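Local coordinates for protein cysteine desulfurase (Stenotrophomonas maltophilia, PDB 6WCI) that probably catalyses the pyridoxal-phosphate-dependent removal of sulfur from L-cysteine, giving L-alanine and handing the sulfur to a carrier, at residues B[121-126]-B[267-272]; B[108-113]-B[292-297]; B[116-121]-B[144-149]; B[237-242]-B[254-259]; B[134-139]-B[185-190]. All coordinates share one frame; numbering follows the deposited sequence.

Interaction 1: B[121-126]-B[267-272]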
# COMPACT_ATOMS: atom_id res chain seq x y z
N VAL B 121 13.47 -6.61 2.32
CA VAL B 121 14.67 -7.44 2.50
C VAL B 121 15.82 -6.89 1.67
O VAL B 121 16.95 -6.76 2.16
CB VAL B 121 14.37 -8.91 2.14
CG1 VAL B 121 15.59 -9.78 2.43
CG2 VAL B 121 13.14 -9.41 2.89
N ALA B 122 15.56 -6.57 0.40
CA ALA B 122 16.63 -6.11 -0.49
C ALA B 122 17.28 -4.84 0.03
O ALA B 122 18.51 -4.72 0.06
CB ALA B 122 16.09 -5.89 -1.90
N TYR B 123 16.46 -3.88 0.47
CA TYR B 123 17.00 -2.58 0.87
C TYR B 123 17.57 -2.58 2.28
O TYR B 123 18.58 -1.90 2.53
CB TYR B 123 15.91 -1.51 0.76
CG TYR B 123 15.78 -0.87 -0.62
CD1 TYR B 123 15.01 -1.46 -1.62
CD2 TYR B 123 16.41 0.34 -0.90
CE1 TYR B 123 14.88 -0.86 -2.87
CE2 TYR B 123 16.29 0.94 -2.14
CZ TYR B 123 15.52 0.34 -3.12
OH TYR B 123 15.40 0.94 -4.36
N SER B 124 16.95 -3.29 3.22
CA SER B 124 17.39 -3.18 4.61
C SER B 124 18.23 -4.35 5.10
O SER B 124 18.95 -4.20 6.10
CB SER B 124 16.18 -2.99 5.54
OG SER B 124 15.66 -1.68 5.42
N TRP B 125 18.19 -5.50 4.43
CA TRP B 125 19.12 -6.58 4.75
C TRP B 125 20.32 -6.59 3.80
O TRP B 125 21.47 -6.46 4.25
CB TRP B 125 18.44 -7.96 4.71
CG TRP B 125 19.44 -9.05 4.94
CD1 TRP B 125 20.15 -9.73 3.98
CD2 TRP B 125 19.89 -9.54 6.20
NE1 TRP B 125 21.01 -10.62 4.58
CE2 TRP B 125 20.86 -10.53 5.94
CE3 TRP B 125 19.56 -9.25 7.52
CZ2 TRP B 125 21.50 -11.23 6.95
CZ3 TRP B 125 20.21 -9.94 8.53
CH2 TRP B 125 21.17 -10.92 8.24
N ALA B 126 20.08 -6.74 2.50
CA ALA B 126 21.16 -7.00 1.55
C ALA B 126 21.94 -5.73 1.22
O ALA B 126 23.18 -5.74 1.23
CB ALA B 126 20.60 -7.62 0.26
N PRO B 267 18.33 -1.97 9.52
CA PRO B 267 17.96 -0.55 9.66
C PRO B 267 16.58 -0.29 9.08
O PRO B 267 16.09 -1.06 8.24
CB PRO B 267 19.05 0.17 8.84
CG PRO B 267 19.42 -0.84 7.80
CD PRO B 267 19.38 -2.17 8.51
N PRO B 268 15.91 0.77 9.52
CA PRO B 268 14.60 1.08 8.95
C PRO B 268 14.69 1.32 7.46
O PRO B 268 15.75 1.69 6.93
CB PRO B 268 14.16 2.35 9.70
CG PRO B 268 15.35 2.84 10.44
CD PRO B 268 16.29 1.69 10.62
N PHE B 269 13.58 1.07 6.78
CA PHE B 269 13.49 1.27 5.34
C PHE B 269 12.74 2.57 5.06
O PHE B 269 13.36 3.61 4.83
CB PHE B 269 12.81 0.07 4.66
CG PHE B 269 12.75 0.17 3.17
CD1 PHE B 269 13.71 0.87 2.47
CD2 PHE B 269 11.72 -0.43 2.47
CE1 PHE B 269 13.65 0.98 1.10
CE2 PHE B 269 11.65 -0.33 1.09
CZ PHE B 269 12.62 0.37 0.41
N LEU B 270 11.41 2.54 5.06
CA LEU B 270 10.66 3.78 4.94
C LEU B 270 10.65 4.51 6.28
O LEU B 270 10.50 3.89 7.34
CB LEU B 270 9.23 3.52 4.46
CG LEU B 270 8.97 3.50 2.94
CD1 LEU B 270 9.96 2.63 2.21
CD2 LEU B 270 7.55 3.07 2.60
N GLY B 271 10.82 5.82 6.21
CA GLY B 271 10.77 6.68 7.39
C GLY B 271 9.50 7.50 7.42
O GLY B 271 8.96 7.89 6.38
N GLY B 272 9.02 7.78 8.63
CA GLY B 272 7.82 8.57 8.79
C GLY B 272 7.21 8.32 10.16
O GLY B 272 7.87 7.78 11.05
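At the subunit interface of the dimer, the C-terminal turn of helix 114-126 meets the loop that follows helix 260-265, with the Tyr123 and Phe269 rings and the Ser124 hydroxyl carrying the contact. The two rings form an offset stack, centroids 4.7 Å apart and planes inclined by 28°. Phe269 CZ sits over one face of the tyrosine toward its rim, and Phe269 CE1 comes within 3.3 Å of Tyr123 CG. Tyr123 CB in turn lies over the phenylalanine face, 3.8 Å from its centroid, a CH-pi contact. With CG anti to its backbone N (chi1 -177°), Phe269 directs its ring toward Tyr123. This stack is part of an aromatic cluster spanning the two subunits: Phe269 also meets Tyr123 of the second subunit edge-to-face, and Tyr123 OH bonds to Phe269 O of that subunit and to Arg156 of its own chain. Beside the rings, Ser124 OG donates to Pro267 O at 2.9 Å, the hydroxyl oxygen tilted 32° from the carbonyl plane. The same OG is 3.4 Å from Phe269 CB, while Pro267 CD rests 3.2 Å from Ser124 O. The helix widens here into a pi-type turn, in which Val121 O accepts from both Trp125 N and Ala126 N.

Interaction 2: B[108-113]-B[292-297]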
# COMPACT_ATOMS: atom_id res chain seq x y z
N LEU B 108 5.88 -10.17 12.30
CA LEU B 108 5.14 -10.13 11.04
C LEU B 108 4.94 -8.67 10.64
O LEU B 108 4.19 -7.94 11.31
CB LEU B 108 3.81 -10.86 11.17
CG LEU B 108 3.03 -11.18 9.91
CD1 LEU B 108 3.82 -12.13 9.00
CD2 LEU B 108 1.68 -11.77 10.28
N VAL B 109 5.59 -8.26 9.57
CA VAL B 109 5.50 -6.90 9.06
C VAL B 109 4.43 -6.86 7.98
O VAL B 109 4.49 -7.62 7.01
CB VAL B 109 6.86 -6.44 8.50
CG1 VAL B 109 6.76 -5.01 7.98
CG2 VAL B 109 7.95 -6.56 9.58
N LEU B 110 3.45 -5.97 8.14
CA LEU B 110 2.36 -5.81 7.19
C LEU B 110 2.75 -4.78 6.14
O LEU B 110 3.27 -3.72 6.48
CB LEU B 110 1.07 -5.39 7.91
CG LEU B 110 0.62 -6.28 9.07
CD1 LEU B 110 -0.59 -5.72 9.78
CD2 LEU B 110 0.31 -7.70 8.57
N CYS B 111 2.50 -5.09 4.86
CA CYS B 111 2.88 -4.21 3.77
C CYS B 111 1.92 -4.44 2.59
O CYS B 111 0.93 -5.16 2.70
CB CYS B 111 4.35 -4.43 3.40
SG CYS B 111 4.70 -6.16 2.99
N SER B 112 2.21 -3.81 1.45
CA SER B 112 1.25 -3.71 0.36
C SER B 112 1.25 -4.91 -0.58
O SER B 112 0.50 -4.89 -1.56
CB SER B 112 1.49 -2.43 -0.44
OG SER B 112 2.79 -2.44 -1.01
N GLY B 113 2.04 -5.93 -0.30
CA GLY B 113 2.11 -7.11 -1.14
C GLY B 113 3.46 -7.79 -1.00
O GLY B 113 4.37 -7.32 -0.33
N LYS B 292 8.52 -0.64 13.44
CA LYS B 292 9.78 -0.15 12.87
C LYS B 292 9.76 -0.12 11.35
O LYS B 292 10.37 0.77 10.74
CB LYS B 292 10.92 -1.04 13.38
CG LYS B 292 12.32 -0.69 12.90
CD LYS B 292 13.31 -1.69 13.49
CE LYS B 292 14.73 -1.46 13.00
NZ LYS B 292 15.65 -2.43 13.63
N PHE B 293 9.06 -1.07 10.72
CA PHE B 293 9.06 -1.23 9.28
C PHE B 293 7.71 -0.88 8.64
O PHE B 293 7.52 -1.14 7.45
CB PHE B 293 9.50 -2.65 8.88
CG PHE B 293 10.90 -2.99 9.33
CD1 PHE B 293 12.00 -2.44 8.69
CD2 PHE B 293 11.11 -3.84 10.41
CE1 PHE B 293 13.31 -2.74 9.12
CE2 PHE B 293 12.40 -4.16 10.84
CZ PHE B 293 13.51 -3.60 10.19
N GLU B 294 6.80 -0.26 9.40
CA GLU B 294 5.47 0.15 8.92
C GLU B 294 5.34 1.66 9.12
O GLU B 294 4.89 2.13 10.17
CB GLU B 294 4.35 -0.62 9.67
CG GLU B 294 4.37 -2.15 9.43
CD GLU B 294 3.69 -2.95 10.54
OE1 GLU B 294 3.17 -2.33 11.49
OE2 GLU B 294 3.70 -4.20 10.46
N ALA B 295 5.75 2.43 8.11
CA ALA B 295 5.78 3.88 8.21
C ALA B 295 4.46 4.47 7.72
O ALA B 295 3.93 4.05 6.68
CB ALA B 295 6.95 4.46 7.40
N GLY B 296 3.91 5.44 8.47
CA GLY B 296 2.73 6.15 8.02
C GLY B 296 1.44 5.34 8.20
O GLY B 296 1.43 4.23 8.74
N THR B 297 0.34 5.92 7.75
CA THR B 297 -0.97 5.29 7.96
C THR B 297 -1.05 3.98 7.19
O THR B 297 -0.75 3.94 5.99
CB THR B 297 -2.11 6.23 7.54
OG1 THR B 297 -2.04 7.45 8.29
CG2 THR B 297 -3.47 5.58 7.83
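Glu294 reaches across to strand 108-111 and accepts a hydrogen bond from Leu110 N on OE2, at 2.9 Å and an N-H...O angle of 173°. Its CG stands anti to the carbonyl carbon (chi1 -63°), and the chain continues extended beyond CG, which carries the carboxylate to the strand backbone. The donor approaches OE2 from the anti side, 27° out of the carboxylate plane. That oxygen also lies 3.5 Å from Val109 CA, and Glu294 CG passes 3.5 Å from Leu110 O. Strand 108-111 is an outermost strand of the seven-stranded mixed sheet within this chain, hydrogen-bonded along one side to strand 254-258; the glutamate meets a backbone N-H not used in that pairing. OE2 has a second partner, a salt bridge to Arg94 of helix 81-101, whose positive charge would be expected to favour the ionised carboxylate. Next to it, Val109 directs CG1, anti to its backbone N, onto Phe293 CB at 3.7 Å. The two side chains run at a slant to each other, and the phenylalanine ring leads away from the strand, with Lys292 CG 4.0 Å above the plane over its centre. Leu110 CB approaches Glu294 OE2 to 3.9 Å, adding an apolar neighbour to the buried oxygen.

Interaction 3: B[116-121]-B[144-149]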
# COMPACT_ATOMS: atom_id res chain seq x y z
N PHE B 116 6.54 -5.57 -2.12
CA PHE B 116 7.11 -4.70 -1.09
C PHE B 116 7.88 -5.51 -0.05
O PHE B 116 8.98 -5.11 0.37
CB PHE B 116 6.02 -3.87 -0.41
CG PHE B 116 6.55 -2.81 0.52
CD1 PHE B 116 7.10 -3.14 1.74
CD2 PHE B 116 6.52 -1.48 0.15
CE1 PHE B 116 7.62 -2.17 2.58
CE2 PHE B 116 7.03 -0.50 0.99
CZ PHE B 116 7.58 -0.84 2.21
N ALA B 117 7.30 -6.62 0.40
CA ALA B 117 7.98 -7.49 1.37
C ALA B 117 9.40 -7.85 0.93
O ALA B 117 10.34 -7.78 1.72
CB ALA B 117 7.15 -8.76 1.59
N ILE B 118 9.57 -8.26 -0.33
CA ILE B 118 10.90 -8.67 -0.78
C ILE B 118 11.82 -7.47 -0.89
O ILE B 118 12.99 -7.53 -0.51
CB ILE B 118 10.81 -9.46 -2.11
CG1 ILE B 118 10.10 -10.80 -1.89
CG2 ILE B 118 12.20 -9.72 -2.69
CD1 ILE B 118 9.95 -11.65 -3.16
N ASN B 119 11.31 -6.34 -1.38
CA ASN B 119 12.13 -5.14 -1.51
C ASN B 119 12.63 -4.65 -0.15
O ASN B 119 13.73 -4.09 -0.05
CB ASN B 119 11.34 -4.04 -2.22
CG ASN B 119 11.39 -4.16 -3.73
OD1 ASN B 119 12.31 -3.65 -4.38
ND2 ASN B 119 10.38 -4.82 -4.30
N LEU B 120 11.82 -4.82 0.90
CA LEU B 120 12.28 -4.48 2.24
C LEU B 120 13.50 -5.31 2.62
O LEU B 120 14.47 -4.79 3.18
CB LEU B 120 11.15 -4.69 3.25
CG LEU B 120 11.46 -4.59 4.75
CD1 LEU B 120 12.27 -3.34 5.08
CD2 LEU B 120 10.17 -4.58 5.57
N VAL B 121 13.47 -6.61 2.32
CA VAL B 121 14.67 -7.44 2.50
C VAL B 121 15.82 -6.89 1.67
O VAL B 121 16.95 -6.76 2.16
CB VAL B 121 14.37 -8.91 2.14
CG1 VAL B 121 15.59 -9.78 2.43
CG2 VAL B 121 13.14 -9.41 2.89
N HIS B 144 9.34 -12.22 -11.05
CA HIS B 144 10.07 -10.96 -11.06
C HIS B 144 10.15 -10.32 -9.69
O HIS B 144 11.15 -9.65 -9.38
CB HIS B 144 9.42 -9.99 -12.05
CG HIS B 144 9.57 -10.41 -13.47
ND1 HIS B 144 8.85 -9.85 -14.49
CD2 HIS B 144 10.38 -11.33 -14.04
CE1 HIS B 144 9.19 -10.42 -15.64
NE2 HIS B 144 10.12 -11.32 -15.39
N ALA B 145 9.13 -10.51 -8.85
CA ALA B 145 9.19 -9.98 -7.49
C ALA B 145 10.41 -10.50 -6.74
O ALA B 145 10.93 -9.81 -5.86
CB ALA B 145 7.92 -10.35 -6.73
N ASN B 146 10.88 -11.71 -7.05
CA ASN B 146 12.03 -12.27 -6.37
C ASN B 146 13.27 -12.28 -7.26
O ASN B 146 14.18 -13.08 -7.04
CB ASN B 146 11.72 -13.67 -5.86
CG ASN B 146 12.40 -13.98 -4.54
OD1 ASN B 146 12.93 -13.08 -3.86
ND2 ASN B 146 12.39 -15.25 -4.16
N ILE B 147 13.32 -11.39 -8.25
CA ILE B 147 14.49 -11.24 -9.11
C ILE B 147 14.93 -9.79 -9.12
O ILE B 147 16.07 -9.47 -8.77
CB ILE B 147 14.20 -11.71 -10.55
CG1 ILE B 147 13.87 -13.20 -10.57
CG2 ILE B 147 15.38 -11.35 -11.46
CD1 ILE B 147 13.38 -13.72 -11.93
N VAL B 148 14.03 -8.90 -9.54
CA VAL B 148 14.40 -7.50 -9.77
C VAL B 148 14.97 -6.82 -8.53
O VAL B 148 15.96 -6.09 -8.66
CB VAL B 148 13.23 -6.74 -10.39
CG1 VAL B 148 13.63 -5.33 -10.75
CG2 VAL B 148 12.70 -7.50 -11.60
N PRO B 149 14.40 -6.98 -7.32
CA PRO B 149 15.06 -6.37 -6.16
C PRO B 149 16.51 -6.78 -6.04
O PRO B 149 17.36 -5.94 -5.71
CB PRO B 149 14.22 -6.87 -4.98
CG PRO B 149 12.86 -7.10 -5.57
CD PRO B 149 13.17 -7.69 -6.93
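Ile118 holds CG2 anti to its backbone N and CG1 anti to its carbonyl carbon (chi1 -67°), and a chi2 of 179° extends CD1 toward Ala145 and Asn146. Both methyl branches thereby reach polar atoms: CG2 and CD1 of Ile118 each lie 3.4 Å from Ala145 O, and CD1 is equally close to Asn146 OD1. No hydrogen bond links the two segments directly. Ile118 and Asn146 cross at about a right angle, with the isoleucine tip also near the amide carbon. The amide is held from outside the contact, since Asn146 OD1 accepts from Trp150 NE1 and Asn146 ND2 donates to Glu142. These segments join the middle of helix 114-126 to the beginning of helix 148-157 through its preceding 3-10 turn, on a side of the large sheet where Ile118 also packs on Ala241 of strand 239-243. Ile147 is the N-cap of the second helix, and His144 O accepts from both Ile147 N and Val148 N. Pro149, in the first turn, presents CG to two side chains: 3.9 Å from Ile118 CG2 and 3.6 Å from Asn119 ND2. Asn119 and Pro149 also cross nearly perpendicularly, and the amide contact with the ring is by van der Waals packing. Asn119 ND2 bonds to Thr115 O, whereas OD1 accepts from Gly271 N of the second subunit, so both polar ends of this buried amide are satisfied while its atoms touch the proline.

Interaction 4: B[237-242]-B[254-259]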
# COMPACT_ATOMS: atom_id res chain seq x y z
N CYS B 237 13.34 -20.78 7.37
CA CYS B 237 13.88 -19.76 6.49
C CYS B 237 14.18 -18.50 7.30
O CYS B 237 13.79 -18.37 8.46
CB CYS B 237 12.92 -19.47 5.35
SG CYS B 237 11.25 -18.92 5.86
N ASP B 238 14.90 -17.56 6.67
CA ASP B 238 15.16 -16.26 7.31
C ASP B 238 14.07 -15.22 7.05
O ASP B 238 13.87 -14.32 7.88
CB ASP B 238 16.50 -15.71 6.84
CG ASP B 238 17.65 -16.62 7.19
OD1 ASP B 238 18.05 -16.64 8.37
OD2 ASP B 238 18.12 -17.36 6.28
N PHE B 239 13.39 -15.31 5.91
CA PHE B 239 12.38 -14.33 5.48
C PHE B 239 11.35 -15.05 4.63
O PHE B 239 11.73 -15.80 3.74
CB PHE B 239 12.97 -13.22 4.62
CG PHE B 239 14.03 -12.39 5.29
CD1 PHE B 239 13.69 -11.27 6.03
CD2 PHE B 239 15.37 -12.70 5.14
CE1 PHE B 239 14.67 -10.49 6.64
CE2 PHE B 239 16.35 -11.93 5.73
CZ PHE B 239 16.00 -10.82 6.49
N TYR B 240 10.06 -14.75 4.84
CA TYR B 240 8.97 -15.36 4.09
C TYR B 240 7.94 -14.28 3.74
O TYR B 240 7.47 -13.57 4.63
CB TYR B 240 8.33 -16.49 4.90
CG TYR B 240 7.40 -17.42 4.13
CD1 TYR B 240 6.07 -17.08 3.91
CD2 TYR B 240 7.85 -18.64 3.65
CE1 TYR B 240 5.21 -17.96 3.22
CE2 TYR B 240 7.01 -19.51 2.97
CZ TYR B 240 5.70 -19.16 2.75
OH TYR B 240 4.88 -20.04 2.07
N ALA B 241 7.61 -14.16 2.45
CA ALA B 241 6.76 -13.09 1.93
C ALA B 241 5.46 -13.65 1.35
O ALA B 241 5.48 -14.63 0.60
CB ALA B 241 7.51 -12.32 0.84
N ILE B 242 4.33 -13.01 1.67
CA ILE B 242 3.03 -13.41 1.14
C ILE B 242 2.31 -12.17 0.62
O ILE B 242 2.69 -11.04 0.92
CB ILE B 242 2.15 -14.14 2.18
CG1 ILE B 242 1.89 -13.22 3.37
CG2 ILE B 242 2.81 -15.44 2.62
CD1 ILE B 242 0.81 -13.73 4.32
N GLY B 254 -0.46 -7.70 2.28
CA GLY B 254 0.60 -8.68 2.22
C GLY B 254 1.44 -8.59 3.48
O GLY B 254 1.17 -7.78 4.37
N ALA B 255 2.45 -9.44 3.55
CA ALA B 255 3.22 -9.42 4.79
C ALA B 255 4.61 -9.98 4.56
O ALA B 255 4.84 -10.78 3.64
CB ALA B 255 2.50 -10.20 5.90
N LEU B 256 5.54 -9.56 5.42
CA LEU B 256 6.87 -10.15 5.50
C LEU B 256 7.07 -10.72 6.90
O LEU B 256 6.98 -9.99 7.88
CB LEU B 256 7.96 -9.11 5.20
CG LEU B 256 9.40 -9.57 5.37
CD1 LEU B 256 9.80 -10.55 4.25
CD2 LEU B 256 10.42 -8.40 5.48
N TRP B 257 7.31 -12.02 6.98
CA TRP B 257 7.78 -12.65 8.21
C TRP B 257 9.30 -12.74 8.17
O TRP B 257 9.90 -12.95 7.11
CB TRP B 257 7.20 -14.06 8.41
CG TRP B 257 7.81 -14.72 9.63
CD1 TRP B 257 7.36 -14.62 10.92
CD2 TRP B 257 9.01 -15.52 9.68
NE1 TRP B 257 8.19 -15.32 11.77
CE2 TRP B 257 9.20 -15.88 11.03
CE3 TRP B 257 9.93 -15.95 8.72
CZ2 TRP B 257 10.29 -16.66 11.44
CZ3 TRP B 257 11.00 -16.74 9.13
CH2 TRP B 257 11.17 -17.08 10.48
N ALA B 258 9.92 -12.60 9.34
CA ALA B 258 11.37 -12.72 9.43
C ALA B 258 11.75 -13.21 10.82
O ALA B 258 11.02 -12.99 11.79
CB ALA B 258 12.08 -11.38 9.16
N ARG B 259 12.90 -13.87 10.91
CA ARG B 259 13.47 -14.16 12.21
C ARG B 259 13.66 -12.87 12.99
O ARG B 259 14.00 -11.83 12.41
CB ARG B 259 14.79 -14.90 12.06
CG ARG B 259 14.66 -16.17 11.22
CD ARG B 259 16.00 -16.76 10.95
NE ARG B 259 16.74 -16.95 12.19
CZ ARG B 259 16.72 -18.08 12.89
NH1 ARG B 259 15.98 -19.10 12.48
NH2 ARG B 259 17.43 -18.19 14.01
O HOH W 1 13.76 -19.85 10.99
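Tyr240 and Trp257 form a hydrogen-bonded antiparallel pair, with Tyr240 N donating to Trp257 O and Trp257 N to Tyr240 O, the latter at 2.8 Å. Ile242 and Ala255 repeat the arrangement: Ile242 N donates to Ala255 O and Ala255 N to Ile242 O. A fifth backbone bond, Arg259 N to Asp238 O at 3.2 Å, extends the pairing past the strand ends. Phe239 opposite Ala258 and Ala241 opposite Leu256 are the non-hydrogen-bonded pairs. The pairing belongs to a beta hairpin of strands 239-243 and 254-258 in the seven-stranded sheet. The backbones of Phe239 and Ala241 bond onward to strand 216-220 and its end, and those of Gly254 and Leu256 to strand 108-111. On the face with Phe239, the ring's CD1 approaches Ala258 CB to 3.5 Å, and helix 114-126 packs there through Val121. On the other face the Trp257 indole, its CG anti to the backbone N (chi1 175°), brings its edge to Cys237 O, which is in the ring plane and 3.3 Å from CZ3; Cys237 SG is 3.9 Å from the same carbon. Tyr240 OH is hydrogen-bonded to His192 ND1. Cys237 O is satisfied by a water that donates to it and accepts from Arg259 NH1 at 2.8 Å. Asp238 OD1 lies 4.1 Å from Arg259 NE but well out of the guanidinium plane, so only charge attraction is likely. The carboxylate is instead bound by Arg211, His262 and Thr217 N, while Arg259 NE pairs with Glu261.

Interaction 5: B[134-139]-B[185-190]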
# COMPACT_ATOMS: atom_id res chain seq x y z
N ASP B 134 30.40 -11.05 -3.43
CA ASP B 134 29.31 -11.85 -2.89
C ASP B 134 28.37 -12.28 -4.01
O ASP B 134 28.22 -11.61 -5.03
CB ASP B 134 28.52 -11.07 -1.84
CG ASP B 134 29.35 -10.68 -0.62
OD1 ASP B 134 30.30 -11.41 -0.25
OD2 ASP B 134 29.02 -9.65 0.01
N VAL B 135 27.71 -13.41 -3.79
CA VAL B 135 26.83 -13.99 -4.79
C VAL B 135 25.43 -14.07 -4.21
O VAL B 135 25.26 -14.51 -3.07
CB VAL B 135 27.33 -15.37 -5.24
CG1 VAL B 135 26.29 -16.06 -6.14
CG2 VAL B 135 28.66 -15.20 -5.94
N ILE B 136 24.45 -13.62 -4.99
CA ILE B 136 23.03 -13.84 -4.71
C ILE B 136 22.57 -14.96 -5.63
O ILE B 136 22.71 -14.87 -6.86
CB ILE B 136 22.21 -12.56 -4.94
CG1 ILE B 136 22.74 -11.40 -4.09
CG2 ILE B 136 20.72 -12.82 -4.67
CD1 ILE B 136 22.10 -10.07 -4.43
N LEU B 137 22.02 -16.01 -5.05
CA LEU B 137 21.59 -17.18 -5.82
C LEU B 137 20.08 -17.11 -5.96
O LEU B 137 19.37 -17.00 -4.95
CB LEU B 137 22.05 -18.47 -5.14
CG LEU B 137 21.82 -19.78 -5.91
CD1 LEU B 137 22.60 -19.76 -7.21
CD2 LEU B 137 22.22 -20.98 -5.06
N ILE B 138 19.59 -17.13 -7.20
CA ILE B 138 18.17 -16.97 -7.52
C ILE B 138 17.76 -18.12 -8.42
O ILE B 138 18.47 -18.41 -9.39
CB ILE B 138 17.90 -15.63 -8.24
CG1 ILE B 138 18.56 -14.46 -7.49
CG2 ILE B 138 16.39 -15.43 -8.47
CD1 ILE B 138 18.42 -13.13 -8.21
N THR B 139 16.62 -18.76 -8.14
CA THR B 139 16.24 -19.91 -8.96
C THR B 139 15.67 -19.46 -10.30
O THR B 139 15.10 -18.36 -10.43
CB THR B 139 15.21 -20.80 -8.27
OG1 THR B 139 13.88 -20.41 -8.67
CG2 THR B 139 15.33 -20.73 -6.77
N VAL B 185 28.32 -17.42 -1.78
CA VAL B 185 26.89 -17.16 -1.83
C VAL B 185 26.43 -16.72 -0.45
O VAL B 185 26.63 -17.43 0.54
CB VAL B 185 26.12 -18.41 -2.29
CG1 VAL B 185 24.66 -18.07 -2.41
CG2 VAL B 185 26.67 -18.94 -3.61
N LYS B 186 25.78 -15.56 -0.38
CA LYS B 186 25.27 -15.05 0.88
C LYS B 186 23.76 -15.05 0.98
O LYS B 186 23.24 -14.90 2.10
CB LYS B 186 25.81 -13.63 1.12
CG LYS B 186 27.33 -13.50 1.01
CD LYS B 186 28.02 -14.40 2.02
CE LYS B 186 29.53 -14.28 1.92
NZ LYS B 186 30.24 -15.35 2.69
N LEU B 187 23.03 -15.21 -0.13
CA LEU B 187 21.57 -15.14 -0.11
C LEU B 187 20.99 -16.00 -1.23
O LEU B 187 21.56 -16.08 -2.33
CB LEU B 187 21.08 -13.68 -0.26
CG LEU B 187 19.58 -13.41 -0.01
CD1 LEU B 187 19.35 -12.05 0.69
CD2 LEU B 187 18.73 -13.50 -1.28
N LEU B 188 19.86 -16.63 -0.94
CA LEU B 188 19.15 -17.50 -1.89
C LEU B 188 17.70 -17.05 -1.99
O LEU B 188 16.99 -17.01 -0.98
CB LEU B 188 19.21 -18.97 -1.45
CG LEU B 188 18.28 -19.95 -2.18
CD1 LEU B 188 18.65 -20.09 -3.65
CD2 LEU B 188 18.30 -21.29 -1.48
N ALA B 189 17.27 -16.71 -3.20
CA ALA B 189 15.89 -16.32 -3.48
C ALA B 189 15.20 -17.52 -4.12
O ALA B 189 15.46 -17.84 -5.28
CB ALA B 189 15.81 -15.09 -4.38
N VAL B 190 14.30 -18.16 -3.37
CA VAL B 190 13.68 -19.40 -3.80
C VAL B 190 12.18 -19.31 -3.55
O VAL B 190 11.74 -18.96 -2.45
CB VAL B 190 14.29 -20.62 -3.09
CG1 VAL B 190 14.33 -20.40 -1.57
CG2 VAL B 190 13.54 -21.90 -3.45
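Strands 135-139 and 185-190 run parallel, their axes 4.6 Å apart at closest approach and 13° from alignment, with a beta bulge where the register slips by one between Val135 and Ile136. Four backbone bonds hold them: Lys186 N to Val135 O, Leu137 N to Leu187 O at 2.8 Å, Ala189 N to Leu137 O, and Thr139 N to Ala189 O. On one face Leu137 and Leu188 lie side by side, pointing the same way, with Leu137 CG 3.9 Å from Leu188 CD1; Leu137 CB also rests 3.8 Å from Val185 CG1. Helix 174-180 covers Leu137 there. On the other face Ile136 CG2 meets Leu187 CD2 at 4.0 Å and Ile138 CG2 meets Ala189 CB at 4.1 Å, with Trp150 of helix 148-157 touching Ile138, Leu187 and Ala189, and Val153 touching Ile136. Thr139 CG2, anti to its carbonyl carbon, touches Val190 CA at 3.6 Å, while its hydroxyl bonds to Glu142. At the start of the strands Asp134 CG packs on Lys186 CG, but Lys186 NZ bonds to Pro183 O and Asp134 OD2 to Lys131 N. Main-chain bonds therefore supply the polar link across this pair, aliphatic branches pack against each other on both faces, and the Asp134-Lys186 charges can interact only at longer range.

How the interactions relate
Helix 114-126 ties the set together: interactions 1 and 3 share Val121, whose CG2 lies 3.7 Å from Phe239 CD1 of interaction 4. Strand 108-111 in interaction 2 continues the hairpin of interaction 4 through Val109 O and Leu256 N, 2.7 Å apart, whereas interaction 5 lies farther across the same sheet, its centre about 25 Å from that of interaction 2. Asn146 ND2 of interaction 3 reaches Ala189 CB of interaction 5 at 3.4 Å. Interactions 1 and 2 meet where Pro267 O is 3.4 Å from Phe293 CE1. Two segments approach the cofactor or a modified residue: Thr297 bonds to the PLP-modified Lys246 of the second subunit, and His144 to the oxidised Cys384 of its own chain.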